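Local coordinates for protein possible glutathione S-transferase (Rhodopseudomonas palustris, PDB 3M8N) that probably acts as a glutathione transferase, joining glutathione to electrophilic compounds, at residues Y16-A21 against A71-L76; Q95-E100 against T159-A164; A164-T169 against N186-R191. All blocks are in the same frame, centred on the assembly; numbering follows the deposited sequence.

Contact 1 of 3, residues Y16-A21 against A71-L76; sequences YKVRLA and AILWYL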
loop_
_atom_site.group_PDB
_atom_site.type_symbol
_atom_site.label_atom_id
_atom_site.label_comp_id
_atom_site.label_asym_id
_atom_site.label_seq_id
_atom_site.Cartn_x
_atom_site.Cartn_y
_atom_site.Cartn_z
ATOM N N TYR A 16 2.643 10.454 -11.339
ATOM C CA TYR A 16 2.302 10.005 -12.658
ATOM C C TYR A 16 1.257 8.900 -12.666
ATOM O O TYR A 16 0.430 8.870 -13.541
ATOM C CB TYR A 16 3.537 9.554 -13.406
ATOM C CG TYR A 16 3.262 8.730 -14.685
ATOM C CD1 TYR A 16 2.563 9.268 -15.745
ATOM C CD2 TYR A 16 3.743 7.421 -14.819
ATOM C CE1 TYR A 16 2.319 8.506 -16.920
ATOM C CE2 TYR A 16 3.495 6.665 -15.986
ATOM C CZ TYR A 16 2.793 7.226 -17.025
ATOM O OH TYR A 16 2.580 6.528 -18.166
ATOM N N LYS A 17 1.282 7.974 -11.710
ATOM C CA LYS A 17 0.178 6.998 -11.542
ATOM C C LYS A 17 -1.219 7.639 -11.570
ATOM O O LYS A 17 -2.108 7.170 -12.262
ATOM C CB LYS A 17 0.332 6.200 -10.247
ATOM C CG LYS A 17 1.382 5.183 -10.287
ATOM C CD LYS A 17 2.155 5.168 -8.995
ATOM C CE LYS A 17 1.410 4.531 -8.000
ATOM N NZ LYS A 17 2.443 3.869 -7.158
ATOM N N VAL A 18 -1.397 8.702 -10.802
ATOM C CA VAL A 18 -2.653 9.343 -10.675
ATOM C C VAL A 18 -3.001 10.085 -11.949
ATOM O O VAL A 18 -4.119 10.024 -12.396
ATOM C CB VAL A 18 -2.658 10.310 -9.539
ATOM C CG1 VAL A 18 -3.964 10.907 -9.521
ATOM C CG2 VAL A 18 -2.353 9.605 -8.182
ATOM N N ARG A 19 -2.059 10.793 -12.534
ATOM C CA ARG A 19 -2.295 11.369 -13.873
ATOM C C ARG A 19 -2.684 10.347 -14.944
ATOM O O ARG A 19 -3.488 10.623 -15.775
ATOM C CB ARG A 19 -1.065 12.063 -14.343
ATOM C CG ARG A 19 -0.740 13.451 -13.749
ATOM C CD ARG A 19 0.424 14.012 -14.617
ATOM N NE ARG A 19 1.521 14.097 -13.727
ATOM C CZ ARG A 19 2.711 13.560 -13.772
ATOM N NH1 ARG A 19 3.195 12.913 -14.790
ATOM N NH2 ARG A 19 3.433 13.777 -12.699
ATOM N N LEU A 20 -2.107 9.170 -14.919
ATOM C CA LEU A 20 -2.374 8.132 -15.881
ATOM C C LEU A 20 -3.807 7.655 -15.722
ATOM O O LEU A 20 -4.549 7.580 -16.716
ATOM C CB LEU A 20 -1.411 6.964 -15.705
ATOM C CG LEU A 20 -1.532 5.787 -16.664
ATOM C CD1 LEU A 20 -1.529 6.309 -18.128
ATOM C CD2 LEU A 20 -0.449 4.789 -16.429
ATOM N N ALA A 21 -4.207 7.356 -14.476
ATOM C CA ALA A 21 -5.596 7.013 -14.160
ATOM C C ALA A 21 -6.570 8.082 -14.631
ATOM O O ALA A 21 -7.531 7.753 -15.266
ATOM C CB ALA A 21 -5.761 6.738 -12.658
ATOM N N ALA A 71 -4.249 5.110 -2.774
ATOM C CA ALA A 71 -5.577 5.477 -2.265
ATOM C C ALA A 71 -6.334 6.429 -3.205
ATOM O O ALA A 71 -7.529 6.320 -3.354
ATOM C CB ALA A 71 -5.475 6.110 -0.849
ATOM N N ILE A 72 -5.636 7.374 -3.788
ATOM C CA ILE A 72 -6.172 8.238 -4.822
ATOM C C ILE A 72 -6.680 7.380 -5.970
ATOM O O ILE A 72 -7.788 7.560 -6.399
ATOM C CB ILE A 72 -5.153 9.354 -5.254
ATOM C CG1 ILE A 72 -4.834 10.286 -4.095
ATOM C CG2 ILE A 72 -5.610 10.126 -6.479
ATOM C CD1 ILE A 72 -3.451 11.124 -4.200
ATOM N N LEU A 73 -5.920 6.394 -6.413
ATOM C CA LEU A 73 -6.300 5.575 -7.531
ATOM C C LEU A 73 -7.577 4.877 -7.225
ATOM O O LEU A 73 -8.442 4.902 -8.045
ATOM C CB LEU A 73 -5.209 4.536 -7.942
ATOM C CG LEU A 73 -3.886 5.013 -8.610
ATOM C CD1 LEU A 73 -2.977 3.855 -9.005
ATOM C CD2 LEU A 73 -4.157 5.823 -9.769
ATOM N N TRP A 74 -7.673 4.251 -6.056
ATOM C CA TRP A 74 -8.883 3.569 -5.659
ATOM C C TRP A 74 -10.123 4.487 -5.672
ATOM O O TRP A 74 -11.173 4.096 -6.172
ATOM C CB TRP A 74 -8.698 2.921 -4.293
ATOM C CG TRP A 74 -9.915 2.159 -3.873
ATOM C CD1 TRP A 74 -10.155 0.824 -4.063
ATOM C CD2 TRP A 74 -11.070 2.678 -3.202
ATOM N NE1 TRP A 74 -11.359 0.484 -3.554
ATOM C CE2 TRP A 74 -11.954 1.595 -3.007
ATOM C CE3 TRP A 74 -11.426 3.956 -2.689
ATOM C CZ2 TRP A 74 -13.247 1.757 -2.347
ATOM C CZ3 TRP A 74 -12.693 4.128 -2.037
ATOM C CH2 TRP A 74 -13.593 3.019 -1.889
ATOM N N TYR A 75 -9.964 5.674 -5.110
ATOM C CA TYR A 75 -10.989 6.635 -5.028
ATOM C C TYR A 75 -11.529 7.005 -6.412
ATOM O O TYR A 75 -12.709 7.159 -6.616
ATOM C CB TYR A 75 -10.495 7.886 -4.304
ATOM C CG TYR A 75 -11.597 8.943 -4.182
ATOM C CD1 TYR A 75 -12.702 8.766 -3.325
ATOM C CD2 TYR A 75 -11.590 10.072 -4.963
ATOM C CE1 TYR A 75 -13.717 9.719 -3.216
ATOM C CE2 TYR A 75 -12.638 10.999 -4.874
ATOM C CZ TYR A 75 -13.665 10.817 -3.978
ATOM O OH TYR A 75 -14.670 11.707 -3.883
ATOM N N LEU A 76 -10.633 7.202 -7.348
ATOM C CA LEU A 76 -11.002 7.665 -8.656
ATOM C C LEU A 76 -11.701 6.554 -9.447
ATOM O O LEU A 76 -12.505 6.841 -10.308
ATOM C CB LEU A 76 -9.781 8.195 -9.402
ATOM C CG LEU A 76 -9.063 9.409 -8.911
ATOM C CD1 LEU A 76 -7.702 9.471 -9.628
ATOM C CD2 LEU A 76 -9.906 10.647 -9.205
#
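Lys17 meets Leu73 where helix 13-24 runs beside helix 69-77. Both belong to the thioredoxin-like N-terminal domain of a glutathione transferase and pack on its mixed sheet. Their short axes are 9.6 Å apart and only 12° from parallel. Lys17 turns its backbone to the contact: its O lies 3.5 Å from CD2 of Leu73. Its amine leads elsewhere, to a salt bridge with Glu100 of helix 87-117 and a hydrogen bond with Asn14. Val18 comes next. Its CG1 is anti to the backbone N (chi1 179°), which puts this methyl between Ile72 and Leu76. CG1 of Val18 lies 3.5 Å from CG2 of Ile72. It is also 4.0 Å from CD1 of Leu76, one turn further on. CG2 of Val18 reaches the same Ile72 methyl, CG2, at 3.7 Å. One isoleucine methyl therefore touches both branches of the valine, and the two side chains cross at about a right angle. Leu6 of strand 4-8 packs on Val18, while Leu58 of strand 57-59 packs on Ile72 and Leu76. Leu73 also touches Ile160 and Ala164 of helix 160-169. No hydrogen bond joins the two segments. Ala21 lies one turn after Lys17, and its CB points toward the second helix. The fit is tight here: CB of Ala21 is 3.4 Å from CD2 of Leu73, less than usual van der Waals contact.

Contact 2 of 3, residues Q95-E100 against T159-A164; sequences QWMFFE and TIADIA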
loop_
_atom_site.group_PDB
_atom_site.type_symbol
_atom_site.label_atom_id
_atom_site.label_comp_id
_atom_site.label_asym_id
_atom_site.label_seq_id
_atom_site.Cartn_x
_atom_site.Cartn_y
_atom_site.Cartn_z
ATOM N N GLN A 95 -4.531 -6.124 -3.302
ATOM C CA GLN A 95 -3.387 -6.996 -3.019
ATOM C C GLN A 95 -2.183 -6.571 -3.833
ATOM O O GLN A 95 -1.158 -6.273 -3.267
ATOM C CB GLN A 95 -3.717 -8.427 -3.304
ATOM C CG GLN A 95 -2.558 -9.316 -3.117
ATOM C CD GLN A 95 -2.720 -10.684 -3.732
ATOM O OE1 GLN A 95 -3.571 -11.491 -3.366
ATOM N NE2 GLN A 95 -1.819 -10.989 -4.615
ATOM N N TRP A 96 -2.333 -6.459 -5.148
ATOM C CA TRP A 96 -1.238 -6.040 -5.967
ATOM C C TRP A 96 -0.806 -4.607 -5.723
ATOM O O TRP A 96 0.345 -4.290 -5.840
ATOM C CB TRP A 96 -1.554 -6.298 -7.429
ATOM C CG TRP A 96 -1.480 -7.749 -7.729
ATOM C CD1 TRP A 96 -2.514 -8.591 -7.942
ATOM C CD2 TRP A 96 -0.301 -8.535 -7.815
ATOM N NE1 TRP A 96 -2.061 -9.857 -8.153
ATOM C CE2 TRP A 96 -0.698 -9.853 -8.069
ATOM C CE3 TRP A 96 1.068 -8.257 -7.688
ATOM C CZ2 TRP A 96 0.225 -10.908 -8.193
ATOM C CZ3 TRP A 96 1.988 -9.321 -7.810
ATOM C CH2 TRP A 96 1.559 -10.607 -8.067
HETATM N N MSE A 97 -1.717 -3.694 -5.408
HETATM C CA MSE A 97 -1.309 -2.351 -4.988
HETATM C C MSE A 97 -0.598 -2.267 -3.644
HETATM O O MSE A 97 0.271 -1.420 -3.468
HETATM C CB MSE A 97 -2.526 -1.444 -4.926
HETATM C CG MSE A 97 -3.274 -1.462 -6.165
HETATM SE SE MSE A 97 -4.796 -0.233 -6.272
HETATM C CE MSE A 97 -3.779 1.226 -6.426
ATOM N N PHE A 98 -1.002 -3.089 -2.681
ATOM C CA PHE A 98 -0.245 -3.199 -1.453
ATOM C C PHE A 98 1.126 -3.788 -1.707
ATOM O O PHE A 98 2.079 -3.311 -1.139
ATOM C CB PHE A 98 -1.011 -3.941 -0.365
ATOM C CG PHE A 98 -2.058 -3.080 0.302
ATOM C CD1 PHE A 98 -1.688 -1.947 0.991
ATOM C CD2 PHE A 98 -3.418 -3.357 0.165
ATOM C CE1 PHE A 98 -2.646 -1.120 1.625
ATOM C CE2 PHE A 98 -4.383 -2.508 0.731
ATOM C CZ PHE A 98 -3.966 -1.400 1.494
ATOM N N PHE A 99 1.218 -4.757 -2.618
ATOM C CA PHE A 99 2.486 -5.299 -3.063
ATOM C C PHE A 99 3.313 -4.251 -3.674
ATOM O O PHE A 99 4.455 -4.180 -3.347
ATOM C CB PHE A 99 2.268 -6.433 -4.034
ATOM C CG PHE A 99 3.523 -6.917 -4.753
ATOM C CD1 PHE A 99 4.303 -7.919 -4.230
ATOM C CD2 PHE A 99 3.852 -6.429 -6.013
ATOM C CE1 PHE A 99 5.421 -8.373 -4.945
ATOM C CE2 PHE A 99 4.958 -6.901 -6.692
ATOM C CZ PHE A 99 5.724 -7.845 -6.164
ATOM N N GLU A 100 2.765 -3.417 -4.533
ATOM C CA GLU A 100 3.546 -2.317 -5.108
ATOM C C GLU A 100 4.069 -1.417 -4.023
ATOM O O GLU A 100 5.180 -0.999 -4.082
ATOM C CB GLU A 100 2.723 -1.515 -6.117
ATOM C CG GLU A 100 3.455 -0.430 -6.893
ATOM C CD GLU A 100 3.485 0.981 -6.241
ATOM O OE1 GLU A 100 2.927 1.226 -5.169
ATOM O OE2 GLU A 100 4.118 1.902 -6.772
ATOM N N THR A 159 -7.027 -2.824 -14.527
ATOM C CA THR A 159 -7.560 -2.284 -13.297
ATOM C C THR A 159 -6.512 -1.277 -12.805
ATOM O O THR A 159 -5.466 -1.083 -13.457
ATOM C CB THR A 159 -7.898 -3.338 -12.229
ATOM O OG1 THR A 159 -6.733 -3.848 -11.634
ATOM C CG2 THR A 159 -8.631 -4.480 -12.766
ATOM N N ILE A 160 -6.805 -0.613 -11.692
ATOM C CA ILE A 160 -5.858 0.304 -11.062
ATOM C C ILE A 160 -4.603 -0.380 -10.531
ATOM O O ILE A 160 -3.598 0.260 -10.365
ATOM C CB ILE A 160 -6.513 1.213 -9.910
ATOM C CG1 ILE A 160 -7.400 0.369 -9.026
ATOM C CG2 ILE A 160 -7.205 2.369 -10.487
ATOM C CD1 ILE A 160 -7.636 0.992 -7.659
ATOM N N ALA A 161 -4.654 -1.672 -10.263
ATOM C CA ALA A 161 -3.458 -2.439 -9.913
ATOM C C ALA A 161 -2.388 -2.387 -10.971
ATOM O O ALA A 161 -1.239 -2.305 -10.612
ATOM C CB ALA A 161 -3.764 -3.867 -9.633
ATOM N N ASP A 162 -2.771 -2.463 -12.272
ATOM C CA ASP A 162 -1.835 -2.394 -13.422
ATOM C C ASP A 162 -1.224 -1.021 -13.507
ATOM O O ASP A 162 -0.026 -0.881 -13.672
ATOM C CB ASP A 162 -2.569 -2.706 -14.713
ATOM C CG ASP A 162 -3.117 -4.081 -14.736
ATOM O OD1 ASP A 162 -2.365 -5.041 -14.833
ATOM O OD2 ASP A 162 -4.322 -4.235 -14.629
ATOM N N ILE A 163 -2.065 -0.009 -13.376
ATOM C CA ILE A 163 -1.638 1.382 -13.362
ATOM C C ILE A 163 -0.697 1.636 -12.213
ATOM O O ILE A 163 0.273 2.341 -12.382
ATOM C CB ILE A 163 -2.862 2.349 -13.272
ATOM C CG1 ILE A 163 -3.782 2.135 -14.470
ATOM C CG2 ILE A 163 -2.451 3.803 -13.131
ATOM C CD1 ILE A 163 -5.069 2.703 -14.241
ATOM N N ALA A 164 -1.005 1.136 -11.021
ATOM C CA ALA A 164 -0.103 1.332 -9.895
ATOM C C ALA A 164 1.274 0.709 -10.109
ATOM O O ALA A 164 2.283 1.346 -9.929
ATOM C CB ALA A 164 -0.731 0.814 -8.631
HETATM O O HOH W 1 4.836 1.413 -9.533
#
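Met97 and Ala161 bring their CA atoms to 5.4 Å, where helix 87-117 and helix 160-169 run 14° from parallel with short axes 8.7 Å apart. Ala161 and Ala164, with only a CB each, are consistent with this closeness. Met97, present as selenomethionine, takes part in three of the five residue pairs. Its SE lies 3.4 Å from CD1 of Ile160. A bend at the last torsion (chi3 73°) then turns CE along the second helix, 3.8 Å from CB of Ala164. Ile160 keeps CG1 between the backbone N and the carbonyl carbon (chi1 44°), with CD1 beside the selenium. Beside Met97, CB of Trp96 rests 4.0 Å from CB of Ala161, while its indole leads away to His146 and Phe153. The helix 160-169 opens with a capping box, a known feature of the helical domain of glutathione transferases. Thr159 N donates to OD2 of Asp162 at 3.1 Å, nearly straight, on the lone pair away from the other carboxylate oxygen. Thr159 OG1 accepts a weak bond from Ala161 N. At the far end of the contact, the end of Glu100 lies alongside Ala164 O, too far for a direct bond. A water joins them, 2.6 Å from Ala164 O. The same water is 2.9 Å from Glu100 OE2, which also takes the salt bridge from Lys17. On another side of helix 87-117, Phe98 stacks on Phe98 of the second subunit.

Contact 3 of 3, residues A164-T169 against N186-R191; sequences ALYGYT and NAWLRR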
loop_
_atom_site.group_PDB
_atom_site.type_symbol
_atom_site.label_atom_id
_atom_site.label_comp_id
_atom_site.label_asym_id
_atom_site.label_seq_id
_atom_site.Cartn_x
_atom_site.Cartn_y
_atom_site.Cartn_z
ATOM N N ALA A 164 -1.005 1.136 -11.021
ATOM C CA ALA A 164 -0.103 1.332 -9.895
ATOM C C ALA A 164 1.274 0.709 -10.109
ATOM O O ALA A 164 2.283 1.346 -9.929
ATOM C CB ALA A 164 -0.731 0.814 -8.631
ATOM N N LEU A 165 1.299 -0.534 -10.558
ATOM C CA LEU A 165 2.542 -1.238 -10.863
ATOM C C LEU A 165 3.280 -0.622 -12.041
ATOM O O LEU A 165 4.503 -0.534 -12.053
ATOM C CB LEU A 165 2.248 -2.714 -11.119
ATOM C CG LEU A 165 1.834 -3.438 -9.848
ATOM C CD1 LEU A 165 1.160 -4.757 -10.096
ATOM C CD2 LEU A 165 3.024 -3.613 -8.994
ATOM N N TYR A 166 2.534 -0.104 -12.996
ATOM C CA TYR A 166 3.163 0.515 -14.103
ATOM C C TYR A 166 4.040 1.698 -13.753
ATOM O O TYR A 166 5.022 1.907 -14.404
ATOM C CB TYR A 166 2.136 0.867 -15.210
ATOM C CG TYR A 166 2.794 1.330 -16.474
ATOM C CD1 TYR A 166 3.164 0.434 -17.479
ATOM C CD2 TYR A 166 3.109 2.674 -16.631
ATOM C CE1 TYR A 166 3.818 0.914 -18.665
ATOM C CE2 TYR A 166 3.737 3.141 -17.756
ATOM C CZ TYR A 166 4.096 2.257 -18.762
ATOM O OH TYR A 166 4.738 2.834 -19.819
ATOM N N GLY A 167 3.663 2.496 -12.776
ATOM C CA GLY A 167 4.374 3.693 -12.365
ATOM C C GLY A 167 5.887 3.629 -12.253
ATOM O O GLY A 167 6.588 4.419 -12.903
ATOM N N TYR A 168 6.392 2.733 -11.408
ATOM C CA TYR A 168 7.814 2.494 -11.300
ATOM C C TYR A 168 8.285 1.408 -12.260
ATOM O O TYR A 168 9.325 1.543 -12.826
ATOM C CB TYR A 168 8.248 2.227 -9.838
ATOM C CG TYR A 168 8.056 3.425 -9.009
ATOM C CD1 TYR A 168 8.692 4.608 -9.334
ATOM C CD2 TYR A 168 7.180 3.421 -7.955
ATOM C CE1 TYR A 168 8.487 5.770 -8.602
ATOM C CE2 TYR A 168 6.956 4.603 -7.195
ATOM C CZ TYR A 168 7.623 5.770 -7.524
ATOM O OH TYR A 168 7.428 6.939 -6.816
ATOM N N THR A 169 7.520 0.335 -12.457
ATOM C CA THR A 169 7.963 -0.719 -13.361
ATOM C C THR A 169 8.448 -0.139 -14.687
ATOM O O THR A 169 9.439 -0.601 -15.253
ATOM C CB THR A 169 6.921 -1.812 -13.594
ATOM O OG1 THR A 169 6.453 -2.327 -12.336
ATOM C CG2 THR A 169 7.531 -2.990 -14.346
ATOM N N ASN A 186 7.586 -7.379 -19.780
ATOM C CA ASN A 186 7.710 -6.409 -20.815
ATOM C C ASN A 186 6.503 -6.389 -21.753
ATOM O O ASN A 186 6.143 -5.356 -22.294
ATOM C CB ASN A 186 8.983 -6.718 -21.597
ATOM C CG ASN A 186 10.302 -6.381 -20.823
ATOM O OD1 ASN A 186 11.165 -7.260 -20.662
ATOM N ND2 ASN A 186 10.483 -5.110 -20.423
ATOM N N ALA A 187 5.873 -7.539 -21.941
ATOM C CA ALA A 187 4.665 -7.643 -22.770
ATOM C C ALA A 187 3.519 -6.914 -22.095
ATOM O O ALA A 187 2.730 -6.224 -22.744
ATOM C CB ALA A 187 4.279 -9.137 -23.019
ATOM N N TRP A 188 3.465 -7.072 -20.770
ATOM C CA TRP A 188 2.523 -6.340 -19.894
ATOM C C TRP A 188 2.665 -4.795 -19.981
ATOM O O TRP A 188 1.689 -4.067 -20.194
ATOM C CB TRP A 188 2.615 -6.875 -18.443
ATOM C CG TRP A 188 1.842 -6.046 -17.484
ATOM C CD1 TRP A 188 0.513 -6.069 -17.283
ATOM C CD2 TRP A 188 2.359 -5.035 -16.640
ATOM N NE1 TRP A 188 0.148 -5.148 -16.337
ATOM C CE2 TRP A 188 1.273 -4.499 -15.918
ATOM C CE3 TRP A 188 3.639 -4.539 -16.407
ATOM C CZ2 TRP A 188 1.424 -3.483 -14.983
ATOM C CZ3 TRP A 188 3.792 -3.557 -15.466
ATOM C CH2 TRP A 188 2.674 -3.029 -14.770
ATOM N N LEU A 189 3.890 -4.298 -19.919
ATOM C CA LEU A 189 4.133 -2.863 -20.095
ATOM C C LEU A 189 3.609 -2.367 -21.380
ATOM O O LEU A 189 2.998 -1.313 -21.403
ATOM C CB LEU A 189 5.631 -2.514 -19.989
ATOM C CG LEU A 189 6.358 -2.816 -18.680
ATOM C CD1 LEU A 189 7.867 -2.924 -18.897
ATOM C CD2 LEU A 189 6.000 -1.744 -17.680
ATOM N N ARG A 190 3.861 -3.108 -22.461
ATOM C CA ARG A 190 3.357 -2.726 -23.781
ATOM C C ARG A 190 1.867 -2.814 -23.805
ATOM O O ARG A 190 1.253 -1.987 -24.406
ATOM C CB ARG A 190 3.985 -3.544 -24.946
ATOM C CG ARG A 190 5.468 -3.116 -25.308
ATOM C CD ARG A 190 6.181 -3.868 -26.537
ATOM N NE ARG A 190 6.266 -5.323 -26.312
ATOM C CZ ARG A 190 7.302 -5.986 -25.770
ATOM N NH1 ARG A 190 8.426 -5.354 -25.412
ATOM N NH2 ARG A 190 7.201 -7.289 -25.581
ATOM N N ARG A 191 1.261 -3.793 -23.140
ATOM C CA ARG A 191 -0.196 -3.893 -23.126
ATOM C C ARG A 191 -0.836 -2.675 -22.468
ATOM O O ARG A 191 -1.804 -2.096 -22.967
ATOM C CB ARG A 191 -0.523 -5.137 -22.366
ATOM C CG ARG A 191 -1.830 -5.696 -22.603
ATOM C CD ARG A 191 -1.984 -7.009 -21.812
ATOM N NE ARG A 191 -1.204 -8.077 -22.401
ATOM C CZ ARG A 191 -0.166 -8.723 -21.866
ATOM N NH1 ARG A 191 0.278 -8.495 -20.648
ATOM N NH2 ARG A 191 0.447 -9.647 -22.601
#
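Leu165 O is gripped twice by Thr169, one turn on in helix 160-169. Thr169 OG1 donates to it at 2.7 Å, from 44° above the carbonyl plane. Thr169 N makes the usual helical bond to the same Leu165 O at 3.2 Å. This ties down the threonine hydroxyl and leaves its CG2, anti to the backbone N, to face helix 183-193. That helix crosses at -111°, with short axes 10.9 Å apart. Trp188 reaches over with its six-membered ring leading, and CG anti to the backbone N (chi1 172°) extends the indole across. Its edge meets the first helix. CH2 of Trp188 lies 3.4 Å from the backbone N of Tyr166. The same CH2 is 3.7 Å from CB of Leu165. CZ3 of Trp188 touches CG2 of Thr169 at 3.9 Å. On the five-membered ring, NE1 is hydrogen-bonded to OD1 of Asp162. An alanine at Trp188 would probably open a gap between the two helices, beside Leu165, Tyr166 and Thr169, and leave Asp162 without its indole donor. Leu189 fills in next to the tryptophan: its CD2 lies 3.6 Å from CE1 of Tyr166 and also touches CG2 of Thr169. The Tyr166 hydroxyl is hydrogen-bonded to Glu193, and its ring stacks on His170. Around this contact of the helical domain, Met143 of helix 129-146 packs on Trp188 and Thr169, Leu104 of helix 87-117 on Thr169, and Tyr16 and Leu20 of helix 13-24 on Tyr166.

In the fold
All three contacts are buried. Contact 1 lies in the thioredoxin-like domain, contacts 2 and 3 in the helical domain. Contacts 2 and 3 both use helix 160-169 and share Ala164. One pairs that helix almost parallel with a neighbour; the other meets a steeply crossing helix. The chemistry differs accordingly. Contact 1 is aliphatic, contact 2 adds a water and a capped helix start, and contact 3 sets aromatic rings against aliphatic groups and backbone. Polar bonds join them: Lys17 to Glu100 links contact 1 to contact 2 across the domains, and Asp162 to Trp188 links contact 2 to contact 3. The segments of contacts 1 and 2 also touch the second subunit; those of contact 3 do not.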